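Local coordinates for uncharacterized protein (Thermus thermophilus HB8, PDB 6SCE) that probably cuts DNA in Type III CRISPR defence once cyclic oligoadenylate has bound to it, at residues S346-P351 and R355-L360; V228-A233 and N245-W250; P304-Y309 and V545-G550. All coordinates share one frame; numbering follows the deposited sequence.

Overall arrangement
The three contacts illustrate how one chain can spread ligand sensing and, probably, DNA cutting over successive domains. Contact 2 comes first along the chain, in the mixed sheet that runs from strand 156-158 to strand 260-262 and lies between the two CARF domains. Contact 3 opens on helix 303-312 of the second CARF domain and closes more than two hundred residues later on strand 541-548 of the C-terminal sheet; contact 1, on strand 342-347 and helix 354-370, falls within that span. Centres of contacts 1 and 3 are 26 Å apart, and contact 2 lies 34 Å from each. Contacts 1 and 3 both touch adenines of chain B, whereas contact 2 stands well away from the bound nucleic acid.

Contact 1 (S346-P351 and R355-L360); sequences SFLSGP and REVRDL. With nucleotides of chain B.
L348 and E356 bring the backbones together, their CA atoms 6.5 Å apart, where the chain leaves strand 342-347 and comes back as helix 354-370. The polar half of the contact is built by one carboxylate. With its CG beside the backbone N (chi1 -65°) and the chain extended beyond, E356 reaches from the helix to S349, whose N gives OE1 a bond of 2.8 Å at 167°. That oxygen is met on its syn side, modestly out of the carboxylate plane. The S349 hydroxyl approaches the other oxygen, OE2, at a separation so short that its exact length is doubtful; the carboxylate thus turns both oxygens to S349, the N-H bond to OE1 being the sure one.

Below this grip the packing is apolar. L348 sends both methyls against V357: CD1 presses on CG2 at 3.4 Å, tighter than usual for carbons, and CD2 lies across the same methyl at 3.6 Å. CD2 also meets L360 CD1 at 3.9 Å, one helical turn further on. L320 of strand 316-321 and helix 384-393 close this buried layer.

At the far end of the turn, P351 touches A3 of chain B at the rim of its adenine, CB lying to one side of the base plane above the exocyclic amino group, 3.8 Å from N6. R114 and E128, from the first CARF domain, hold S349 O and R358. This strand-turn-helix unit at a sheet edge, with the ligand by the turn, is characteristic of the Rossmann-like CARF fold that senses cyclic oligoadenylate.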
loop_
_atom_site.group_PDB
_atom_site.type_symbol
_atom_site.label_atom_id
_atom_site.label_comp_id
_atom_site.label_asym_id
_atom_site.label_seq_id
_atom_site.Cartn_x
_atom_site.Cartn_y
_atom_site.Cartn_z
ATOM N N SER A 346 4.453 -6.658 -19.928
ATOM C CA SER A 346 5.067 -7.953 -19.895
ATOM C C SER A 346 5.185 -8.412 -18.460
ATOM O O SER A 346 5.237 -7.581 -17.539
ATOM C CB SER A 346 6.453 -7.910 -20.560
ATOM O OG SER A 346 6.943 -9.232 -20.765
ATOM N N PHE A 347 5.203 -9.732 -18.263
ATOM C CA PHE A 347 5.486 -10.326 -16.963
ATOM C C PHE A 347 6.964 -10.634 -16.765
ATOM O O PHE A 347 7.646 -11.201 -17.666
ATOM C CB PHE A 347 4.685 -11.610 -16.745
ATOM C CG PHE A 347 3.220 -11.397 -16.567
ATOM C CD1 PHE A 347 2.728 -10.729 -15.448
ATOM C CD2 PHE A 347 2.316 -11.874 -17.517
ATOM C CE1 PHE A 347 1.365 -10.546 -15.275
ATOM C CE2 PHE A 347 0.947 -11.691 -17.345
ATOM C CZ PHE A 347 0.475 -11.010 -16.225
ATOM N N LEU A 348 7.446 -10.333 -15.560
ATOM C CA LEU A 348 8.756 -10.799 -15.079
ATOM C C LEU A 348 8.605 -12.203 -14.527
ATOM O O LEU A 348 7.512 -12.574 -14.120
ATOM C CB LEU A 348 9.295 -9.888 -13.980
ATOM C CG LEU A 348 9.345 -8.406 -14.326
ATOM C CD1 LEU A 348 9.832 -7.643 -13.091
ATOM C CD2 LEU A 348 10.217 -8.111 -15.554
ATOM N N SER A 349 9.689 -12.978 -14.532
ATOM C CA SER A 349 9.701 -14.300 -13.935
ATOM C C SER A 349 9.385 -14.211 -12.449
ATOM O O SER A 349 8.708 -15.074 -11.910
ATOM C CB SER A 349 11.065 -14.977 -14.129
ATOM O OG SER A 349 11.368 -15.090 -15.508
ATOM N N GLY A 350 9.847 -13.147 -11.793
ATOM C CA GLY A 350 9.525 -12.964 -10.380
ATOM C C GLY A 350 9.995 -11.601 -9.883
ATOM O O GLY A 350 10.611 -10.838 -10.627
ATOM N N PRO A 351 9.736 -11.323 -8.602
ATOM C CA PRO A 351 10.061 -9.986 -8.072
ATOM C C PRO A 351 11.536 -9.710 -7.931
ATOM O O PRO A 351 11.923 -8.576 -7.679
ATOM C CB PRO A 351 9.340 -9.968 -6.717
ATOM C CG PRO A 351 9.155 -11.391 -6.332
ATOM C CD PRO A 351 8.887 -12.078 -7.673
ATOM N N ARG A 355 17.378 -8.065 -13.781
ATOM C CA ARG A 355 17.979 -8.117 -15.127
ATOM C C ARG A 355 16.963 -8.249 -16.240
ATOM O O ARG A 355 17.182 -7.722 -17.345
ATOM C CB ARG A 355 19.021 -9.228 -15.193
ATOM C CG ARG A 355 20.237 -8.901 -14.330
ATOM C CD ARG A 355 21.342 -9.969 -14.363
ATOM N NE ARG A 355 20.923 -11.271 -13.837
ATOM C CZ ARG A 355 20.430 -12.275 -14.575
ATOM N NH1 ARG A 355 20.085 -13.421 -13.995
ATOM N NH2 ARG A 355 20.274 -12.155 -15.893
ATOM N N GLU A 356 15.844 -8.913 -15.968
ATOM C CA GLU A 356 14.747 -8.950 -16.926
ATOM C C GLU A 356 14.162 -7.577 -17.187
ATOM O O GLU A 356 13.865 -7.223 -18.324
ATOM C CB GLU A 356 13.634 -9.897 -16.486
ATOM C CG GLU A 356 14.075 -11.358 -16.447
ATOM C CD GLU A 356 12.955 -12.310 -16.087
ATOM O OE1 GLU A 356 11.787 -11.882 -16.049
ATOM O OE2 GLU A 356 13.237 -13.505 -15.858
ATOM N N VAL A 357 13.959 -6.782 -16.138
ATOM C CA VAL A 357 13.439 -5.438 -16.354
ATOM C C VAL A 357 14.400 -4.629 -17.225
ATOM O O VAL A 357 13.985 -3.966 -18.182
ATOM C CB VAL A 357 13.193 -4.670 -15.024
ATOM C CG1 VAL A 357 12.720 -3.268 -15.346
ATOM C CG2 VAL A 357 12.175 -5.394 -14.163
ATOM N N ARG A 358 15.678 -4.666 -16.864
ATOM C CA ARG A 358 16.710 -3.943 -17.581
ATOM C C ARG A 358 16.723 -4.347 -19.060
ATOM O O ARG A 358 16.724 -3.497 -19.948
ATOM C CB ARG A 358 18.086 -4.193 -16.957
ATOM C CG ARG A 358 19.205 -3.315 -17.537
ATOM C CD ARG A 358 20.582 -3.824 -17.116
ATOM N NE ARG A 358 20.673 -5.230 -17.511
ATOM C CZ ARG A 358 21.340 -6.188 -16.868
ATOM N NH1 ARG A 358 22.037 -5.937 -15.780
ATOM N NH2 ARG A 358 21.304 -7.433 -17.340
ATOM N N ASP A 359 16.703 -5.648 -19.307
ATOM C CA ASP A 359 16.849 -6.153 -20.679
ATOM C C ASP A 359 15.598 -5.949 -21.506
ATOM O O ASP A 359 15.676 -5.701 -22.713
ATOM C CB ASP A 359 17.267 -7.610 -20.651
ATOM C CG ASP A 359 18.686 -7.790 -20.178
ATOM O OD1 ASP A 359 19.416 -6.785 -20.003
ATOM O OD2 ASP A 359 19.065 -8.946 -19.954
ATOM N N LEU A 360 14.439 -5.989 -20.859
ATOM C CA LEU A 360 13.198 -5.673 -21.543
ATOM C C LEU A 360 13.132 -4.214 -21.917
ATOM O O LEU A 360 12.619 -3.874 -22.993
ATOM C CB LEU A 360 11.987 -6.004 -20.663
ATOM C CG LEU A 360 11.565 -7.465 -20.601
ATOM C CD1 LEU A 360 10.655 -7.715 -19.399
ATOM C CD2 LEU A 360 10.831 -7.812 -21.892
ATOM P P A B 3 11.073 -3.058 -1.334
ATOM O OP1 A B 3 12.227 -3.726 -2.062
ATOM O OP2 A B 3 11.398 -1.669 -0.856
ATOM O "O5'" A B 3 9.804 -3.043 -2.283
ATOM C "C5'" A B 3 8.476 -2.755 -1.822
ATOM C "C4'" A B 3 7.586 -2.718 -3.042
ATOM O "O4'" A B 3 7.541 -4.041 -3.657
ATOM C "C3'" A B 3 6.138 -2.313 -2.792
ATOM O "O3'" A B 3 5.826 -1.310 -3.739
ATOM C "C2'" A B 3 5.364 -3.617 -3.042
ATOM O "O2'" A B 3 4.038 -3.422 -3.481
ATOM C "C1'" A B 3 6.232 -4.264 -4.115
ATOM N N9 A B 3 6.053 -5.693 -4.231
ATOM C C8 A B 3 6.068 -6.604 -3.202
ATOM N N7 A B 3 5.914 -7.841 -3.629
ATOM C C5 A B 3 5.834 -7.728 -5.006
ATOM C C6 A B 3 5.684 -8.691 -6.023
ATOM N N6 A B 3 5.630 -9.997 -5.778
ATOM N N1 A B 3 5.663 -8.239 -7.298
ATOM C C2 A B 3 5.760 -6.923 -7.526
ATOM N N3 A B 3 5.897 -5.920 -6.649
ATOM C C4 A B 3 5.926 -6.405 -5.392
#

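Contact 2 (V228-A233 and N245-W250); sequences VPYHKA and NVFARW
W250 and H231 make the tight side of this contact, where the rim of the indole is pushed against the backbone just after strand 225-229. The edge of the six-membered ring meets the H231 carbonyl in its own plane, CH2 lying 3.4 Å from O, and the neighbouring CZ3 comes within 3.6 Å of H231 N. H231 CB lies 3.8 Å from the same CH2. Within the helix, V246 CG1 rides over one indole face near its rim, so the ring is held both at its edge and from above. The polar ends are satisfied by outside partners: W250 NE1 bonds D203, while the imidazole of H231, the centre of an inverse gamma turn and the N-cap of the next helix, swings away to K202 O and W192.

These pieces belong to a beta-alpha-beta crossover. Strand 225-229 leads through helices 232-236 and 240-257 to strand 260-262, its parallel neighbour in the sheet, and W250 also touches L235 and L261 inside this layer.

Toward the outside the packing thins to a pair of partly exposed rings. Y230 CB still rests 3.8 Å from W250 CE3, but with CG set between the backbone N and the carbonyl carbon (chi1 62°) its ring turns along the helix to F247. There the two make a T-shaped pair: the edge of F247 points into the Y230 face, CE1 standing over the ring centre. Centroids are 4.9 Å apart and the planes meet at 64°. With its CG anti to the backbone N (chi1 -170°), F247 reaches out to Y230, CE1 coming 3.7 Å from CE2 of the tyrosine.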
loop_
_atom_site.group_PDB
_atom_site.type_symbol
_atom_site.label_atom_id
_atom_site.label_comp_id
_atom_site.label_asym_id
_atom_site.label_seq_id
_atom_site.Cartn_x
_atom_site.Cartn_y
_atom_site.Cartn_z
ATOM N N VAL A 228 -5.533 -17.266 4.779
ATOM C CA VAL A 228 -6.825 -17.585 5.351
ATOM C C VAL A 228 -7.450 -18.786 4.643
ATOM O O VAL A 228 -7.885 -18.655 3.486
ATOM C CB VAL A 228 -7.773 -16.391 5.300
ATOM C CG1 VAL A 228 -9.181 -16.797 5.775
ATOM C CG2 VAL A 228 -7.253 -15.287 6.202
ATOM N N PRO A 229 -7.416 -19.961 5.288
ATOM C CA PRO A 229 -8.076 -21.137 4.683
ATOM C C PRO A 229 -9.563 -20.974 4.863
ATOM O O PRO A 229 -10.038 -20.761 5.987
ATOM C CB PRO A 229 -7.523 -22.318 5.479
ATOM C CG PRO A 229 -6.292 -21.788 6.154
ATOM C CD PRO A 229 -6.628 -20.358 6.460
ATOM N N TYR A 230 -10.292 -20.976 3.752
ATOM C CA TYR A 230 -11.697 -20.672 3.808
ATOM C C TYR A 230 -12.480 -21.807 4.486
ATOM O O TYR A 230 -12.024 -22.954 4.543
ATOM C CB TYR A 230 -12.253 -20.279 2.437
ATOM C CG TYR A 230 -12.186 -21.316 1.342
ATOM C CD1 TYR A 230 -13.086 -22.369 1.303
ATOM C CD2 TYR A 230 -11.251 -21.213 0.306
ATOM C CE1 TYR A 230 -13.038 -23.303 0.279
ATOM C CE2 TYR A 230 -11.210 -22.138 -0.725
ATOM C CZ TYR A 230 -12.106 -23.184 -0.736
ATOM O OH TYR A 230 -12.064 -24.117 -1.752
ATOM N N HIS A 231 -13.631 -21.444 5.014
ATOM C CA HIS A 231 -14.460 -22.331 5.847
ATOM C C HIS A 231 -15.340 -23.239 4.968
ATOM O O HIS A 231 -16.542 -23.016 4.827
ATOM C CB HIS A 231 -15.335 -21.483 6.749
ATOM C CG HIS A 231 -14.589 -20.844 7.887
ATOM N ND1 HIS A 231 -15.224 -20.130 8.879
ATOM C CD2 HIS A 231 -13.263 -20.811 8.188
ATOM C CE1 HIS A 231 -14.328 -19.695 9.751
ATOM N NE2 HIS A 231 -13.131 -20.094 9.357
ATOM N N LYS A 232 -14.706 -24.264 4.441
ATOM C CA LYS A 232 -15.332 -25.188 3.521
ATOM C C LYS A 232 -16.502 -25.906 4.189
ATOM O O LYS A 232 -17.509 -26.145 3.528
ATOM C CB LYS A 232 -14.329 -26.196 2.987
ATOM C CG LYS A 232 -14.845 -26.892 1.737
ATOM C CD LYS A 232 -13.846 -27.887 1.208
ATOM C CE LYS A 232 -12.820 -27.216 0.325
ATOM N NZ LYS A 232 -11.898 -28.239 -0.231
ATOM N N ALA A 233 -16.388 -26.210 5.486
ATOM C CA ALA A 233 -17.485 -26.847 6.198
ATOM C C ALA A 233 -18.728 -25.946 6.213
ATOM O O ALA A 233 -19.852 -26.422 6.056
ATOM C CB ALA A 233 -17.087 -27.238 7.604
ATOM N N ASN A 245 -22.800 -17.946 -3.818
ATOM C CA ASN A 245 -22.888 -16.548 -3.394
ATOM C C ASN A 245 -21.941 -16.273 -2.207
ATOM O O ASN A 245 -21.248 -15.252 -2.184
ATOM C CB ASN A 245 -24.300 -16.186 -2.975
ATOM C CG ASN A 245 -25.279 -16.183 -4.142
ATOM O OD1 ASN A 245 -24.878 -16.291 -5.287
ATOM N ND2 ASN A 245 -26.555 -16.037 -3.842
ATOM N N VAL A 246 -21.954 -17.179 -1.235
ATOM C CA VAL A 246 -21.141 -17.040 -0.016
ATOM C C VAL A 246 -19.675 -17.018 -0.370
ATOM O O VAL A 246 -18.931 -16.128 0.079
ATOM C CB VAL A 246 -21.411 -18.161 0.982
ATOM C CG1 VAL A 246 -20.376 -18.131 2.114
ATOM C CG2 VAL A 246 -22.814 -18.030 1.556
ATOM N N PHE A 247 -19.265 -17.975 -1.199
ATOM C CA PHE A 247 -17.891 -18.086 -1.616
ATOM C C PHE A 247 -17.390 -16.882 -2.407
ATOM O O PHE A 247 -16.235 -16.423 -2.215
ATOM C CB PHE A 247 -17.683 -19.335 -2.453
ATOM C CG PHE A 247 -16.253 -19.623 -2.716
ATOM C CD1 PHE A 247 -15.370 -19.782 -1.654
ATOM C CD2 PHE A 247 -15.765 -19.701 -4.014
ATOM C CE1 PHE A 247 -14.028 -20.031 -1.883
ATOM C CE2 PHE A 247 -14.412 -19.948 -4.251
ATOM C CZ PHE A 247 -13.547 -20.112 -3.187
ATOM N N ALA A 248 -18.236 -16.389 -3.302
ATOM C CA ALA A 248 -17.920 -15.192 -4.082
ATOM C C ALA A 248 -17.718 -13.976 -3.168
ATOM O O ALA A 248 -16.837 -13.156 -3.417
ATOM C CB ALA A 248 -19.030 -14.906 -5.102
ATOM N N ARG A 249 -18.536 -13.867 -2.140
ATOM C CA ARG A 249 -18.405 -12.796 -1.142
ATOM C C ARG A 249 -17.057 -12.864 -0.422
ATOM O O ARG A 249 -16.369 -11.854 -0.312
ATOM C CB ARG A 249 -19.531 -12.834 -0.128
ATOM C CG ARG A 249 -20.864 -12.316 -0.656
ATOM C CD ARG A 249 -21.841 -12.060 0.465
ATOM N NE ARG A 249 -22.383 -13.276 1.090
ATOM C CZ ARG A 249 -23.502 -13.904 0.709
ATOM N NH1 ARG A 249 -24.204 -13.484 -0.342
ATOM N NH2 ARG A 249 -23.914 -14.975 1.370
ATOM N N TRP A 250 -16.688 -14.047 0.056
ATOM C CA TRP A 250 -15.359 -14.269 0.692
ATOM C C TRP A 250 -14.190 -13.932 -0.220
ATOM O O TRP A 250 -13.200 -13.284 0.191
ATOM C CB TRP A 250 -15.193 -15.716 1.142
ATOM C CG TRP A 250 -16.181 -16.172 2.165
ATOM C CD1 TRP A 250 -17.059 -15.414 2.869
ATOM C CD2 TRP A 250 -16.352 -17.509 2.610
ATOM N NE1 TRP A 250 -17.794 -16.207 3.717
ATOM C CE2 TRP A 250 -17.361 -17.499 3.584
ATOM C CE3 TRP A 250 -15.740 -18.723 2.275
ATOM C CZ2 TRP A 250 -17.799 -18.664 4.217
ATOM C CZ3 TRP A 250 -16.172 -19.880 2.912
ATOM C CH2 TRP A 250 -17.168 -19.835 3.881
#

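Contact 3 (P304-Y309 and V545-G550); sequences PLYAAY and VFFHRG. With nucleotides of chain B.
Helix 303-312 of the second CARF domain meets a strand of the C-terminal, probably catalytic, domain through Y306 and F547, close to the site of the bound cyclic oligoadenylate. The rings form an offset edge-to-face pair: the edge of Y306 is turned toward the face of F547, with centroids 5.9 Å apart and planes at 67°. The nearest atoms are Y306 CE2 and F547 CE2, at 4.0 Å. Both side chains set CG anti to the backbone N, which brings the two rings together between the helix and the strand. L428 of helix 425-432 packs on both, and the tyrosine hydroxyl is bonded to R424 N.

Each segment also takes part in holding A4 of chain B. P304 lies over a face of its adenine, CG 3.7 Å from N3, while G550 O accepts a nearly straight bond of 3.1 Å from N6 (161°). G550 has a positive phi (92°), where a side chain would jam against the carbonyl O of R549, a position suited to glycine. One base is thus read through its amino group by the C-terminal domain and packed by the CARF helix, a pairing through which ligand binding could be relayed to the nuclease.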
loop_
_atom_site.group_PDB
_atom_site.type_symbol
_atom_site.label_atom_id
_atom_site.label_comp_id
_atom_site.label_asym_id
_atom_site.label_seq_id
_atom_site.Cartn_x
_atom_site.Cartn_y
_atom_site.Cartn_z
ATOM N N PRO A 304 1.351 6.528 -7.151
ATOM C CA PRO A 304 2.529 6.944 -7.895
ATOM C C PRO A 304 2.396 6.776 -9.392
ATOM O O PRO A 304 2.873 7.607 -10.176
ATOM C CB PRO A 304 3.636 6.043 -7.331
ATOM C CG PRO A 304 3.187 5.742 -5.926
ATOM C CD PRO A 304 1.685 5.618 -6.045
ATOM N N LEU A 305 1.756 5.695 -9.809
ATOM C CA LEU A 305 1.510 5.479 -11.215
ATOM C C LEU A 305 0.571 6.528 -11.784
ATOM O O LEU A 305 0.752 7.012 -12.899
ATOM C CB LEU A 305 0.901 4.100 -11.425
ATOM C CG LEU A 305 0.750 3.627 -12.879
ATOM C CD1 LEU A 305 1.963 3.809 -13.755
ATOM C CD2 LEU A 305 0.378 2.151 -12.824
ATOM N N TYR A 306 -0.436 6.877 -11.011
ATOM C CA TYR A 306 -1.374 7.912 -11.425
ATOM C C TYR A 306 -0.670 9.288 -11.522
ATOM O O TYR A 306 -0.891 10.030 -12.461
ATOM C CB TYR A 306 -2.524 7.975 -10.461
ATOM C CG TYR A 306 -3.645 8.865 -10.923
ATOM C CD1 TYR A 306 -4.233 8.670 -12.156
ATOM C CD2 TYR A 306 -4.135 9.869 -10.125
ATOM C CE1 TYR A 306 -5.271 9.461 -12.602
ATOM C CE2 TYR A 306 -5.187 10.672 -10.554
ATOM C CZ TYR A 306 -5.745 10.463 -11.793
ATOM O OH TYR A 306 -6.783 11.243 -12.248
ATOM N N ALA A 307 0.169 9.606 -10.537
ATOM C CA ALA A 307 0.947 10.831 -10.587
ATOM C C ALA A 307 1.805 10.860 -11.817
ATOM O O ALA A 307 1.904 11.886 -12.489
ATOM C CB ALA A 307 1.804 10.983 -9.337
ATOM N N ALA A 308 2.433 9.733 -12.126
ATOM C CA ALA A 308 3.286 9.644 -13.308
ATOM C C ALA A 308 2.502 9.899 -14.597
ATOM O O ALA A 308 3.010 10.533 -15.529
ATOM C CB ALA A 308 3.978 8.299 -13.362
ATOM N N TYR A 309 1.294 9.360 -14.658
ATOM C CA TYR A 309 0.389 9.624 -15.778
ATOM C C TYR A 309 0.066 11.138 -15.882
ATOM O O TYR A 309 0.133 11.706 -16.962
ATOM C CB TYR A 309 -0.888 8.808 -15.606
ATOM C CG TYR A 309 -2.007 9.300 -16.473
ATOM C CD1 TYR A 309 -1.965 9.102 -17.837
ATOM C CD2 TYR A 309 -3.064 10.023 -15.937
ATOM C CE1 TYR A 309 -2.972 9.589 -18.652
ATOM C CE2 TYR A 309 -4.085 10.500 -16.738
ATOM C CZ TYR A 309 -4.019 10.281 -18.100
ATOM O OH TYR A 309 -5.004 10.750 -18.925
ATOM N N VAL A 545 -16.179 10.826 -1.543
ATOM C CA VAL A 545 -14.774 10.599 -1.833
ATOM C C VAL A 545 -14.181 11.893 -2.380
ATOM O O VAL A 545 -14.835 12.652 -3.101
ATOM C CB VAL A 545 -14.569 9.377 -2.767
ATOM C CG1 VAL A 545 -15.239 9.579 -4.120
ATOM C CG2 VAL A 545 -13.094 9.033 -2.941
ATOM N N PHE A 546 -12.944 12.166 -1.980
ATOM C CA PHE A 546 -12.222 13.283 -2.563
ATOM C C PHE A 546 -10.749 12.926 -2.761
ATOM O O PHE A 546 -10.203 12.034 -2.076
ATOM C CB PHE A 546 -12.441 14.626 -1.810
ATOM C CG PHE A 546 -11.963 14.656 -0.387
ATOM C CD1 PHE A 546 -12.790 14.242 0.646
ATOM C CD2 PHE A 546 -10.728 15.205 -0.068
ATOM C CE1 PHE A 546 -12.362 14.307 1.966
ATOM C CE2 PHE A 546 -10.294 15.287 1.246
ATOM C CZ PHE A 546 -11.105 14.827 2.266
ATOM N N PHE A 547 -10.135 13.612 -3.721
ATOM C CA PHE A 547 -8.725 13.414 -4.052
ATOM C C PHE A 547 -8.024 14.764 -3.939
ATOM O O PHE A 547 -8.509 15.756 -4.472
ATOM C CB PHE A 547 -8.597 12.817 -5.455
ATOM C CG PHE A 547 -7.185 12.535 -5.860
ATOM C CD1 PHE A 547 -6.432 11.600 -5.181
ATOM C CD2 PHE A 547 -6.596 13.234 -6.914
ATOM C CE1 PHE A 547 -5.115 11.356 -5.527
ATOM C CE2 PHE A 547 -5.285 12.980 -7.278
ATOM C CZ PHE A 547 -4.545 12.041 -6.582
ATOM N N HIS A 548 -6.925 14.817 -3.189
ATOM C CA HIS A 548 -6.184 16.063 -3.083
ATOM C C HIS A 548 -4.699 15.771 -2.988
ATOM O O HIS A 548 -4.250 15.182 -2.021
ATOM C CB HIS A 548 -6.644 16.859 -1.862
ATOM C CG HIS A 548 -6.064 18.236 -1.796
ATOM N ND1 HIS A 548 -6.112 19.108 -2.861
ATOM C CD2 HIS A 548 -5.427 18.892 -0.795
ATOM C CE1 HIS A 548 -5.510 20.239 -2.524
ATOM N NE2 HIS A 548 -5.089 20.135 -1.277
ATOM N N ARG A 549 -3.962 16.155 -4.021
ATOM C CA ARG A 549 -2.491 16.133 -4.001
ATOM C C ARG A 549 -1.807 14.793 -3.691
ATOM O O ARG A 549 -0.802 14.773 -3.008
ATOM C CB ARG A 549 -1.995 17.202 -3.031
ATOM C CG ARG A 549 -2.442 18.594 -3.486
ATOM C CD ARG A 549 -1.774 19.702 -2.712
ATOM N NE ARG A 549 -0.307 19.661 -2.770
ATOM C CZ ARG A 549 0.452 20.105 -3.774
ATOM N NH1 ARG A 549 -0.072 20.616 -4.885
ATOM N NH2 ARG A 549 1.770 20.021 -3.665
ATOM N N GLY A 550 -2.324 13.681 -4.201
ATOM C CA GLY A 550 -1.672 12.358 -3.978
ATOM C C GLY A 550 -2.159 11.561 -2.771
ATOM O O GLY A 550 -1.499 10.554 -2.319
ATOM P P A B 4 4.783 -0.127 -3.436
ATOM O OP1 A B 4 4.312 -0.205 -2.025
ATOM O OP2 A B 4 3.771 -0.032 -4.547
ATOM O "O5'" A B 4 5.824 1.081 -3.544
ATOM C "C5'" A B 4 5.298 2.416 -3.571
ATOM C "C4'" A B 4 6.350 3.348 -3.018
ATOM O "O4'" A B 4 5.993 4.725 -3.330
ATOM C "C3'" A B 4 6.479 3.272 -1.502
ATOM O "O3'" A B 4 7.796 3.489 -1.004
ATOM C "C2'" A B 4 5.588 4.440 -1.072
ATOM O "O2'" A B 4 5.848 4.868 0.246
ATOM C "C1'" A B 4 5.977 5.458 -2.128
ATOM N N9 A B 4 5.076 6.595 -2.248
ATOM C C8 A B 4 5.479 7.907 -2.238
ATOM N N7 A B 4 4.478 8.746 -2.303
ATOM C C5 A B 4 3.341 7.944 -2.321
ATOM C C6 A B 4 1.963 8.241 -2.375
ATOM N N6 A B 4 1.456 9.478 -2.387
ATOM N N1 A B 4 1.100 7.192 -2.356
ATOM C C2 A B 4 1.603 5.951 -2.310
ATOM N N3 A B 4 2.878 5.551 -2.281
ATOM C C4 A B 4 3.707 6.605 -2.291
#